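Local coordinates for integron gene cassette protein HFX_CASS3 (Uncultured bacterium, PDB 3FYN), which is of unknown function but belongs to the GNAT family and so probably transfers an acyl group, such as acetyl from acetyl-CoA, to an unidentified acceptor, at residues D105-V108 and R109-A112. Sequence-based numbering, arbitrary orientation.
Sequences DFFV and RPNA. With MG (magnesium ion), chain B.
Beyond V108 the chain leaves its extended strand and, from P110 to A112, closes into a short 3-10 turn, in which the A112 N-H donates to R109 O at 2.8 Å. That turn carries A112 back toward the strand end, where its CB meets V108 CG1 at 3.7 Å. Alanine suits this buried spot because its small methyl can come close to V108 and its neighbours, while the beta-branched valine favours the strand; its CG1, anti to the backbone N (chi1 174°), is thereby placed beside its own carbonyl carbon and faces the turn. P110, whose ring restricts phi (here -48°) to the range a 3-10 turn needs, is well fitted to begin it, and its CD lies 4.2 Å from F107 CZ. F107 carries the contact on the strand's other face. The far end of its ring meets the base of R109 at a slant, with CZ 3.9 Å from R109 CA and CE2 4.0 Å from R109 CG, and R109 N sits over one ring face, displaced toward the rim. The arginine chain runs extended from CG to NE, and its guanidinium plane stands 84° from the ring plane; the charged end lies farther out, where R109 NE forms a salt bridge with E43 OE1. A serine in place of F107 would probably open a gap beside R109 and leave its aliphatic chain freer to shift. Three residues before V108 on the same strand, D105 OD1 binds a magnesium ion at 2.2 Å, and five waters complete its six ligands; one also donates to D105 OD2. In this GNAT-family fold, the segment joins strand 98-108 to helix 117-131: F107 and R109 pack against helix 34-47, whereas A112 touches V83 of strand 81-93 and L117 of helix 117-131.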
ATOM      1  N   ASP A 105      -9.778   5.505  -1.068  1.00 11.22           N
ATOM      2  CA  ASP A 105     -11.232   5.590  -1.125  1.00 12.11           C
ATOM      3  C   ASP A 105     -11.588   6.791  -1.985  1.00 12.70           C
ATOM      4  O   ASP A 105     -10.831   7.757  -2.060  1.00 14.12           O
ATOM      5  CB  ASP A 105     -11.853   5.722   0.268  1.00 13.53           C
ATOM      6  CG  ASP A 105     -12.434   4.407   0.772  1.00 15.84           C
ATOM      7  OD1 ASP A 105     -12.707   3.525  -0.070  1.00 17.07           O
ATOM      8  OD2 ASP A 105     -12.633   4.258   1.996  1.00 16.02           O
ATOM      9  N   PHE A 106     -12.739   6.723  -2.636  1.00 11.35           N
ATOM     10  CA  PHE A 106     -13.100   7.709  -3.640  1.00 11.70           C
ATOM     11  C   PHE A 106     -14.605   7.644  -3.809  1.00 10.89           C
ATOM     12  O   PHE A 106     -15.152   6.617  -4.210  1.00 13.87           O
ATOM     13  CB  PHE A 106     -12.369   7.365  -4.943  1.00 13.80           C
ATOM     14  CG  PHE A 106     -12.604   8.327  -6.073  1.00 15.24           C
ATOM     15  CD1 PHE A 106     -13.004   9.633  -5.841  1.00 15.28           C
ATOM     16  CD2 PHE A 106     -12.374   7.924  -7.382  1.00 17.76           C
ATOM     17  CE1 PHE A 106     -13.192  10.508  -6.896  1.00 20.18           C
ATOM     18  CE2 PHE A 106     -12.560   8.793  -8.436  1.00 20.80           C
ATOM     19  CZ  PHE A 106     -12.970  10.086  -8.194  1.00 21.02           C
ATOM     20  N   PHE A 107     -15.275   8.742  -3.483  1.00 11.38           N
ATOM     21  CA  PHE A 107     -16.730   8.788  -3.533  1.00 12.42           C
ATOM     22  C   PHE A 107     -17.211  10.134  -4.039  1.00 13.03           C
ATOM     23  O   PHE A 107     -16.779  11.182  -3.558  1.00 13.95           O
ATOM     24  CB  PHE A 107     -17.313   8.528  -2.142  1.00 11.97           C
ATOM     25  CG  PHE A 107     -18.819   8.653  -2.069  1.00 13.30           C
ATOM     26  CD1 PHE A 107     -19.640   7.744  -2.720  1.00 15.86           C
ATOM     27  CD2 PHE A 107     -19.412   9.669  -1.325  1.00 13.30           C
ATOM     28  CE1 PHE A 107     -21.026   7.843  -2.638  1.00 15.71           C
ATOM     29  CE2 PHE A 107     -20.798   9.775  -1.245  1.00 14.75           C
ATOM     30  CZ  PHE A 107     -21.600   8.861  -1.900  1.00 16.66           C
ATOM     31  N   VAL A 108     -18.107  10.089  -5.017  1.00 11.45           N
ATOM     32  CA  VAL A 108     -18.851  11.265  -5.442  1.00 12.57           C
ATOM     33  C   VAL A 108     -20.333  10.927  -5.303  1.00 13.34           C
ATOM     34  O   VAL A 108     -20.763   9.872  -5.758  1.00 13.84           O
ATOM     35  CB  VAL A 108     -18.543  11.624  -6.907  1.00 14.31           C
ATOM     36  CG1 VAL A 108     -19.436  12.770  -7.380  1.00 13.97           C
ATOM     37  CG2 VAL A 108     -17.072  11.983  -7.065  1.00 15.88           C
ATOM     38  N   ARG A 109     -21.106  11.802  -4.661  1.00 13.51           N
ATOM     39  CA  ARG A 109     -22.537  11.572  -4.496  1.00 15.66           C
ATOM     40  C   ARG A 109     -23.180  11.303  -5.851  1.00 15.12           C
ATOM     41  O   ARG A 109     -22.809  11.917  -6.845  1.00 15.39           O
ATOM     42  CB  ARG A 109     -23.203  12.789  -3.848  1.00 14.83           C
ATOM     43  CG  ARG A 109     -23.073  12.833  -2.340  1.00 18.68           C
ATOM     44  CD  ARG A 109     -23.706  14.086  -1.761  1.00 22.30           C
ATOM     45  NE  ARG A 109     -23.833  13.992  -0.311  1.00 25.84           N
ATOM     46  CZ  ARG A 109     -23.867  15.034   0.515  1.00 28.51           C
ATOM     47  NH1 ARG A 109     -23.774  16.269   0.036  1.00 27.27           N
ATOM     48  NH2 ARG A 109     -23.984  14.836   1.826  1.00 29.56           N
ATOM     49  N   PRO A 110     -24.156  10.385  -5.893  1.00 14.33           N
ATOM     50  CA  PRO A 110     -24.799  10.021  -7.162  1.00 16.46           C
ATOM     51  C   PRO A 110     -25.226  11.237  -7.994  1.00 18.50           C
ATOM     52  O   PRO A 110     -24.950  11.270  -9.196  1.00 18.59           O
ATOM     53  CB  PRO A 110     -26.014   9.207  -6.710  1.00 18.01           C
ATOM     54  CG  PRO A 110     -25.555   8.565  -5.417  1.00 19.44           C
ATOM     55  CD  PRO A 110     -24.661   9.589  -4.757  1.00 16.94           C
ATOM     56  N   ASN A 111     -25.860  12.223  -7.362  1.00 20.62           N
ATOM     57  CA  ASN A 111     -26.354  13.408  -8.068  1.00 24.06           C
ATOM     58  C   ASN A 111     -25.257  14.300  -8.635  1.00 21.34           C
ATOM     59  O   ASN A 111     -25.526  15.169  -9.474  1.00 22.54           O
ATOM     60  CB  ASN A 111     -27.270  14.242  -7.158  1.00 31.82           C
ATOM     61  CG  ASN A 111     -26.574  14.698  -5.876  1.00 40.31           C
ATOM     62  OD1 ASN A 111     -25.379  14.472  -5.688  1.00 45.24           O
ATOM     63  ND2 ASN A 111     -27.329  15.331  -4.986  1.00 41.66           N
ATOM     64  N   ALA A 112     -24.027  14.096  -8.168  1.00 18.84           N
ATOM     65  CA  ALA A 112     -22.905  14.923  -8.597  1.00 15.10           C
ATOM     66  C   ALA A 112     -22.004  14.199  -9.594  1.00 15.68           C
ATOM     67  O   ALA A 112     -20.990  14.743 -10.026  1.00 18.34           O
ATOM     68  CB  ALA A 112     -22.101  15.404  -7.391  1.00 14.27           C
TER
HETATM   69 MG    MG B 201     -13.075   1.336   0.121  1.00 23.33          MG
HETATM   70  O   HOH W   1     -12.996   1.732   2.439  1.00 18.19           O
HETATM   71  O   HOH W   2     -15.434   1.631   0.168  1.00 25.98           O
HETATM   72  O   HOH W   3     -13.236  -0.918   0.222  1.00 23.09           O
HETATM   73  O   HOH W   4     -10.808   1.248  -0.044  1.00 24.31           O
HETATM   74  O   HOH W   5     -13.148   1.137  -2.265  1.00 24.52           O